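Local coordinates for copper-containing nitrite reductase (Hyphomicrobium denitrificans 1NES1, PDB 6TFO), which probably reduces nitrite to nitric oxide at copper sites, taking up electrons from a cytochrome c, at residues V56-L60 and G126-Q132; G257-Y261 and G399-I403. All coordinates share one frame. Residue numbers count along the deposited sequence, not the author numbering.

Contact 1 (V56-L60 and G126-Q132); sequences VNPKL and GMQGVLQ
The two segments run the same way, with end-to-end directions only 13° apart for CA 57 to 60 against CA 126 to 132, and they become a parallel β pair as 56-60 leads into strand 60-63. They illustrate how a cupredoxin domain joins an edge strand to its C-terminal strand, which follows directly on the copper ligand M127. Register places N57 opposite G129 (CA–CA 4.6 Å) and L60 opposite L131 (4.7 Å). In the usual parallel pattern, L60 hydrogen-bonds to both neighbours of L131: L60 N donates to V130 O at 3.0 Å and Q132 N to L60 O at 2.8 Å. Earlier, where N57 adopts a left-handed conformation (41/57), a water links the segments instead, donating a hydrogen bond to N57 O (2.7 Å) and accepting one from V130 N (2.8 Å). G129 lies beside this bend, where a β-carbon would be tight against N57 O.

N57, an m rotamer, donates from ND2 to G126 O at 2.8 Å, and its OD1 is held by Y45. M127 centres an inverse γ turn, its CA–CB bond directed away from 56-60, and ligates copper with H80, C117 and H122. K59 lays CG against V130 CG2 (3.8 Å) and reaches weakly from NZ to Q132 OE1 (3.4 Å). On the face where L60 also touches F32 and Y115, L131 (t, p) brings CD1 to 3.9 Å from L60 CB.

Contact 2 (G257-Y261 and G399-I403); sequences GIFVY and GGATI
Strands can also meet face to face, without a hydrogen bond between them. Here 257-261 and 400-403 belong to different sheets, one in each of two cupredoxin-type domains of the subunit; their axes approach to 5.9 Å and their directions differ by 145°, a splayed antiparallel packing. CA–CA spacings are 5.8 Å for V260–G399 and 6.2 Å for I258–A401.

G399, whose positive phi (68/16) suits a glycine, opens the second segment against V260, whose CG1 lies 3.4 Å from G399 C. At G400 the chain is extended (-118/158), and its carbonyl O comes within 3.3 Å of the same V260 CG1, a methyl placed by a chi1 of -5°. A401 then directs its CB toward the opposing strand, 3.6 Å from I258 O, 4.1 Å from I258 CG1 and 4.3 Å from V260 CG1. T402 turns away, its OG1 hydrogen-bonded to Y378 O. Last, I403 (m, t) sets CG1 3.9 Å from CG2 of I258, itself a t, p rotamer.

The junction adjoins a copper site: V260 and G399 lie close to H262 and H227, both copper ligands. Q392 of a second subunit pins 257-261 through hydrogen bonds to I258 O and V260 N, while T393 of that subunit hydrogen-bonds to G399 O. Within the chain, strand 277-283 flanks 257-261 and strand 351-360 flanks 400-403; L279 meets I258 and A401, and F355 meets I258 and I403.

Taken together, the contacts contrast joining strands within a sheet with packing one sheet on another. Contact 1 is partly buried, lies inside a single cupredoxin domain and relies on backbone hydrogen bonds, a bridging water and polar side chains; no other protein chain touches it. Contact 2 is wholly buried, joins two domains with aliphatic groups and glycine backbone, and leaves its hydrogen bonding to residues outside the pair, some on a second subunit. They share no element and lie on opposite sides of the chain's centre; the centres of contact 1 and contact 2 are about 48 Å apart. Yet each borders copper, contact 1 by supplying the ligand M127, contact 2 by lying beside H227 and H262.

Contact 1 (V56-L60 and G126-Q132)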
loop_
_atom_site.group_PDB
_atom_site.type_symbol
_atom_site.label_atom_id
_atom_site.label_comp_id
_atom_site.label_asym_id
_atom_site.label_seq_id
_atom_site.Cartn_x
_atom_site.Cartn_y
_atom_site.Cartn_z
ATOM N N VAL C 56 14.484 -7.167 -19.290
ATOM C CA VAL C 56 14.560 -5.739 -19.710
ATOM C C VAL C 56 15.086 -5.750 -21.143
ATOM O O VAL C 56 15.978 -6.583 -21.428
ATOM C CB VAL C 56 15.378 -4.842 -18.741
ATOM C CG1 VAL C 56 15.612 -5.502 -17.390
ATOM C CG2 VAL C 56 16.682 -4.347 -19.328
ATOM N N ASN C 57 14.515 -4.898 -21.998
ATOM C CA ASN C 57 14.827 -4.832 -23.447
ATOM C C ASN C 57 14.962 -6.253 -23.998
ATOM O O ASN C 57 15.982 -6.599 -24.603
ATOM C CB ASN C 57 16.041 -3.942 -23.685
ATOM C CG ASN C 57 15.772 -2.512 -23.272
ATOM O OD1 ASN C 57 14.626 -2.064 -23.353
ATOM N ND2 ASN C 57 16.804 -1.805 -22.801
ATOM N N PRO C 58 13.912 -7.104 -23.860
ATOM C CA PRO C 58 14.011 -8.520 -24.213
ATOM C C PRO C 58 14.260 -8.705 -25.708
ATOM O O PRO C 58 13.744 -7.920 -26.502
ATOM C CB PRO C 58 12.655 -9.136 -23.828
ATOM C CG PRO C 58 11.720 -7.945 -23.829
ATOM C CD PRO C 58 12.565 -6.760 -23.387
ATOM N N LYS C 59 15.040 -9.737 -26.046
ATOM C CA LYS C 59 15.200 -10.187 -27.446
ATOM C C LYS C 59 13.877 -10.857 -27.847
ATOM O O LYS C 59 13.422 -11.780 -27.128
ATOM C CB LYS C 59 16.406 -11.115 -27.601
ATOM C CG LYS C 59 16.671 -11.549 -29.033
ATOM C CD LYS C 59 17.750 -12.582 -29.164
ATOM C CE LYS C 59 19.105 -11.952 -29.389
ATOM N NZ LYS C 59 20.083 -12.930 -29.909
ATOM N N LEU C 60 13.265 -10.370 -28.928
ATOM C CA LEU C 60 12.019 -10.934 -29.501
ATOM C C LEU C 60 12.409 -11.889 -30.633
ATOM O O LEU C 60 12.777 -11.409 -31.735
ATOM C CB LEU C 60 11.165 -9.759 -29.980
ATOM C CG LEU C 60 10.904 -8.674 -28.941
ATOM C CD1 LEU C 60 9.887 -7.671 -29.450
ATOM C CD2 LEU C 60 10.439 -9.246 -27.607
ATOM N N GLY C 126 18.052 4.370 -22.907
ATOM C CA GLY C 126 18.045 2.892 -22.797
ATOM C C GLY C 126 16.890 2.192 -23.509
ATOM O O GLY C 126 16.880 0.938 -23.487
ATOM N N MET C 127 15.934 2.922 -24.103
ATOM C CA MET C 127 14.718 2.283 -24.696
ATOM C C MET C 127 15.067 1.688 -26.067
ATOM O O MET C 127 14.860 2.358 -27.103
ATOM C CB MET C 127 13.559 3.276 -24.805
ATOM C CG MET C 127 13.082 3.737 -23.454
ATOM S SD MET C 127 11.431 4.411 -23.488
ATOM C CE MET C 127 10.434 2.929 -23.417
ATOM N N GLN C 128 15.600 0.471 -26.070
ATOM C CA GLN C 128 16.079 -0.212 -27.304
ATOM C C GLN C 128 16.350 -1.693 -27.019
ATOM O O GLN C 128 17.014 -1.987 -26.014
ATOM C CB GLN C 128 17.324 0.461 -27.860
ATOM C CG GLN C 128 18.083 -0.424 -28.820
ATOM C CD GLN C 128 19.268 0.262 -29.441
ATOM O OE1 GLN C 128 19.177 1.385 -29.934
ATOM N NE2 GLN C 128 20.385 -0.447 -29.468
ATOM N N GLY C 129 15.801 -2.577 -27.869
ATOM C CA GLY C 129 16.056 -4.030 -27.856
ATOM C C GLY C 129 16.190 -4.546 -29.272
ATOM O O GLY C 129 16.046 -3.727 -30.231
ATOM N N VAL C 130 16.439 -5.845 -29.428
ATOM C CA VAL C 130 16.577 -6.445 -30.785
ATOM C C VAL C 130 15.407 -7.410 -31.022
ATOM O O VAL C 130 15.014 -8.182 -30.093
ATOM C CB VAL C 130 17.972 -7.061 -31.026
ATOM C CG1 VAL C 130 19.015 -6.507 -30.057
ATOM C CG2 VAL C 130 17.973 -8.577 -30.998
ATOM N N LEU C 131 14.820 -7.284 -32.211
ATOM C CA LEU C 131 13.989 -8.314 -32.874
ATOM C C LEU C 131 14.935 -9.257 -33.610
ATOM O O LEU C 131 15.676 -8.770 -34.469
ATOM C CB LEU C 131 13.046 -7.611 -33.851
ATOM C CG LEU C 131 12.147 -8.527 -34.673
ATOM C CD1 LEU C 131 11.041 -9.129 -33.808
ATOM C CD2 LEU C 131 11.547 -7.768 -35.855
ATOM N N GLN C 132 14.942 -10.546 -33.278
ATOM C CA GLN C 132 15.731 -11.540 -34.055
ATOM C C GLN C 132 14.784 -12.399 -34.886
ATOM O O GLN C 132 13.992 -13.156 -34.279
ATOM C CB GLN C 132 16.618 -12.433 -33.195
ATOM C CG GLN C 132 17.945 -12.668 -33.897
ATOM C CD GLN C 132 18.714 -13.860 -33.403
ATOM O OE1 GLN C 132 18.394 -14.458 -32.373
ATOM N NE2 GLN C 132 19.744 -14.197 -34.164
HETATM O O HOH W 1 17.292 -6.823 -26.913
#

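Contact 2 (G257-Y261 and G399-I403)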
loop_
_atom_site.group_PDB
_atom_site.type_symbol
_atom_site.label_atom_id
_atom_site.label_comp_id
_atom_site.label_asym_id
_atom_site.label_seq_id
_atom_site.Cartn_x
_atom_site.Cartn_y
_atom_site.Cartn_z
ATOM N N GLY C 257 -32.491 -34.081 -30.443
ATOM C CA GLY C 257 -31.734 -32.877 -30.074
ATOM C C GLY C 257 -30.247 -33.148 -29.965
ATOM O O GLY C 257 -29.841 -34.330 -29.955
ATOM N N ILE C 258 -29.468 -32.069 -29.938
ATOM C CA ILE C 258 -28.000 -32.082 -29.690
ATOM C C ILE C 258 -27.802 -31.507 -28.276
ATOM O O ILE C 258 -28.065 -30.321 -28.040
ATOM C CB ILE C 258 -27.237 -31.371 -30.830
ATOM C CG1 ILE C 258 -25.727 -31.403 -30.590
ATOM C CG2 ILE C 258 -27.756 -29.960 -31.092
ATOM C CD1 ILE C 258 -25.153 -32.790 -30.551
ATOM N N PHE C 259 -27.482 -32.377 -27.327
ATOM C CA PHE C 259 -27.560 -32.085 -25.875
ATOM C C PHE C 259 -26.146 -32.011 -25.291
ATOM O O PHE C 259 -25.331 -32.914 -25.573
ATOM C CB PHE C 259 -28.407 -33.156 -25.184
ATOM C CG PHE C 259 -29.841 -33.165 -25.641
ATOM C CD1 PHE C 259 -30.719 -32.173 -25.233
ATOM C CD2 PHE C 259 -30.306 -34.150 -26.498
ATOM C CE1 PHE C 259 -32.038 -32.174 -25.655
ATOM C CE2 PHE C 259 -31.625 -34.151 -26.923
ATOM C CZ PHE C 259 -32.487 -33.158 -26.508
ATOM N N VAL C 260 -25.836 -30.974 -24.512
ATOM C CA VAL C 260 -24.581 -31.016 -23.708
ATOM C C VAL C 260 -24.892 -31.910 -22.507
ATOM O O VAL C 260 -26.045 -31.876 -22.020
ATOM C CB VAL C 260 -23.966 -29.650 -23.334
ATOM C CG1 VAL C 260 -24.673 -28.451 -23.951
ATOM C CG2 VAL C 260 -23.762 -29.489 -21.832
ATOM N N TYR C 261 -23.957 -32.797 -22.181
ATOM C CA TYR C 261 -23.892 -33.488 -20.870
ATOM C C TYR C 261 -22.658 -32.942 -20.134
ATOM O O TYR C 261 -21.701 -32.437 -20.807
ATOM C CB TYR C 261 -23.885 -35.007 -21.043
ATOM C CG TYR C 261 -22.618 -35.610 -21.602
ATOM C CD1 TYR C 261 -22.427 -35.741 -22.968
ATOM C CD2 TYR C 261 -21.613 -36.081 -20.761
ATOM C CE1 TYR C 261 -21.272 -36.307 -23.483
ATOM C CE2 TYR C 261 -20.454 -36.653 -21.267
ATOM C CZ TYR C 261 -20.287 -36.777 -22.636
ATOM O OH TYR C 261 -19.154 -37.337 -23.168
ATOM N N GLY C 399 -24.262 -24.715 -21.460
ATOM C CA GLY C 399 -25.297 -25.764 -21.352
ATOM C C GLY C 399 -26.214 -25.776 -22.572
ATOM O O GLY C 399 -27.314 -26.383 -22.515
ATOM N N GLY C 400 -25.770 -25.114 -23.640
ATOM C CA GLY C 400 -26.413 -25.124 -24.959
ATOM C C GLY C 400 -25.481 -25.712 -26.006
ATOM O O GLY C 400 -24.234 -25.758 -25.804
ATOM N N ALA C 401 -26.078 -26.178 -27.095
ATOM C CA ALA C 401 -25.377 -26.680 -28.293
ATOM C C ALA C 401 -26.241 -26.342 -29.499
ATOM O O ALA C 401 -27.390 -25.949 -29.311
ATOM C CB ALA C 401 -25.126 -28.168 -28.184
ATOM N N THR C 402 -25.636 -26.419 -30.672
ATOM C CA THR C 402 -26.259 -26.170 -31.985
ATOM C C THR C 402 -25.606 -27.105 -33.006
ATOM O O THR C 402 -24.641 -27.844 -32.645
ATOM C CB THR C 402 -26.149 -24.699 -32.418
ATOM O OG1 THR C 402 -27.013 -24.476 -33.540
ATOM C CG2 THR C 402 -24.753 -24.294 -32.824
ATOM N N ILE C 403 -26.168 -27.089 -34.210
ATOM C CA ILE C 403 -25.614 -27.750 -35.411
ATOM C C ILE C 403 -25.541 -26.673 -36.478
ATOM O O ILE C 403 -26.530 -25.947 -36.636
ATOM C CB ILE C 403 -26.509 -28.927 -35.825
ATOM C CG1 ILE C 403 -26.502 -30.026 -34.758
ATOM C CG2 ILE C 403 -26.108 -29.441 -37.196
ATOM C CD1 ILE C 403 -27.593 -31.060 -34.929
#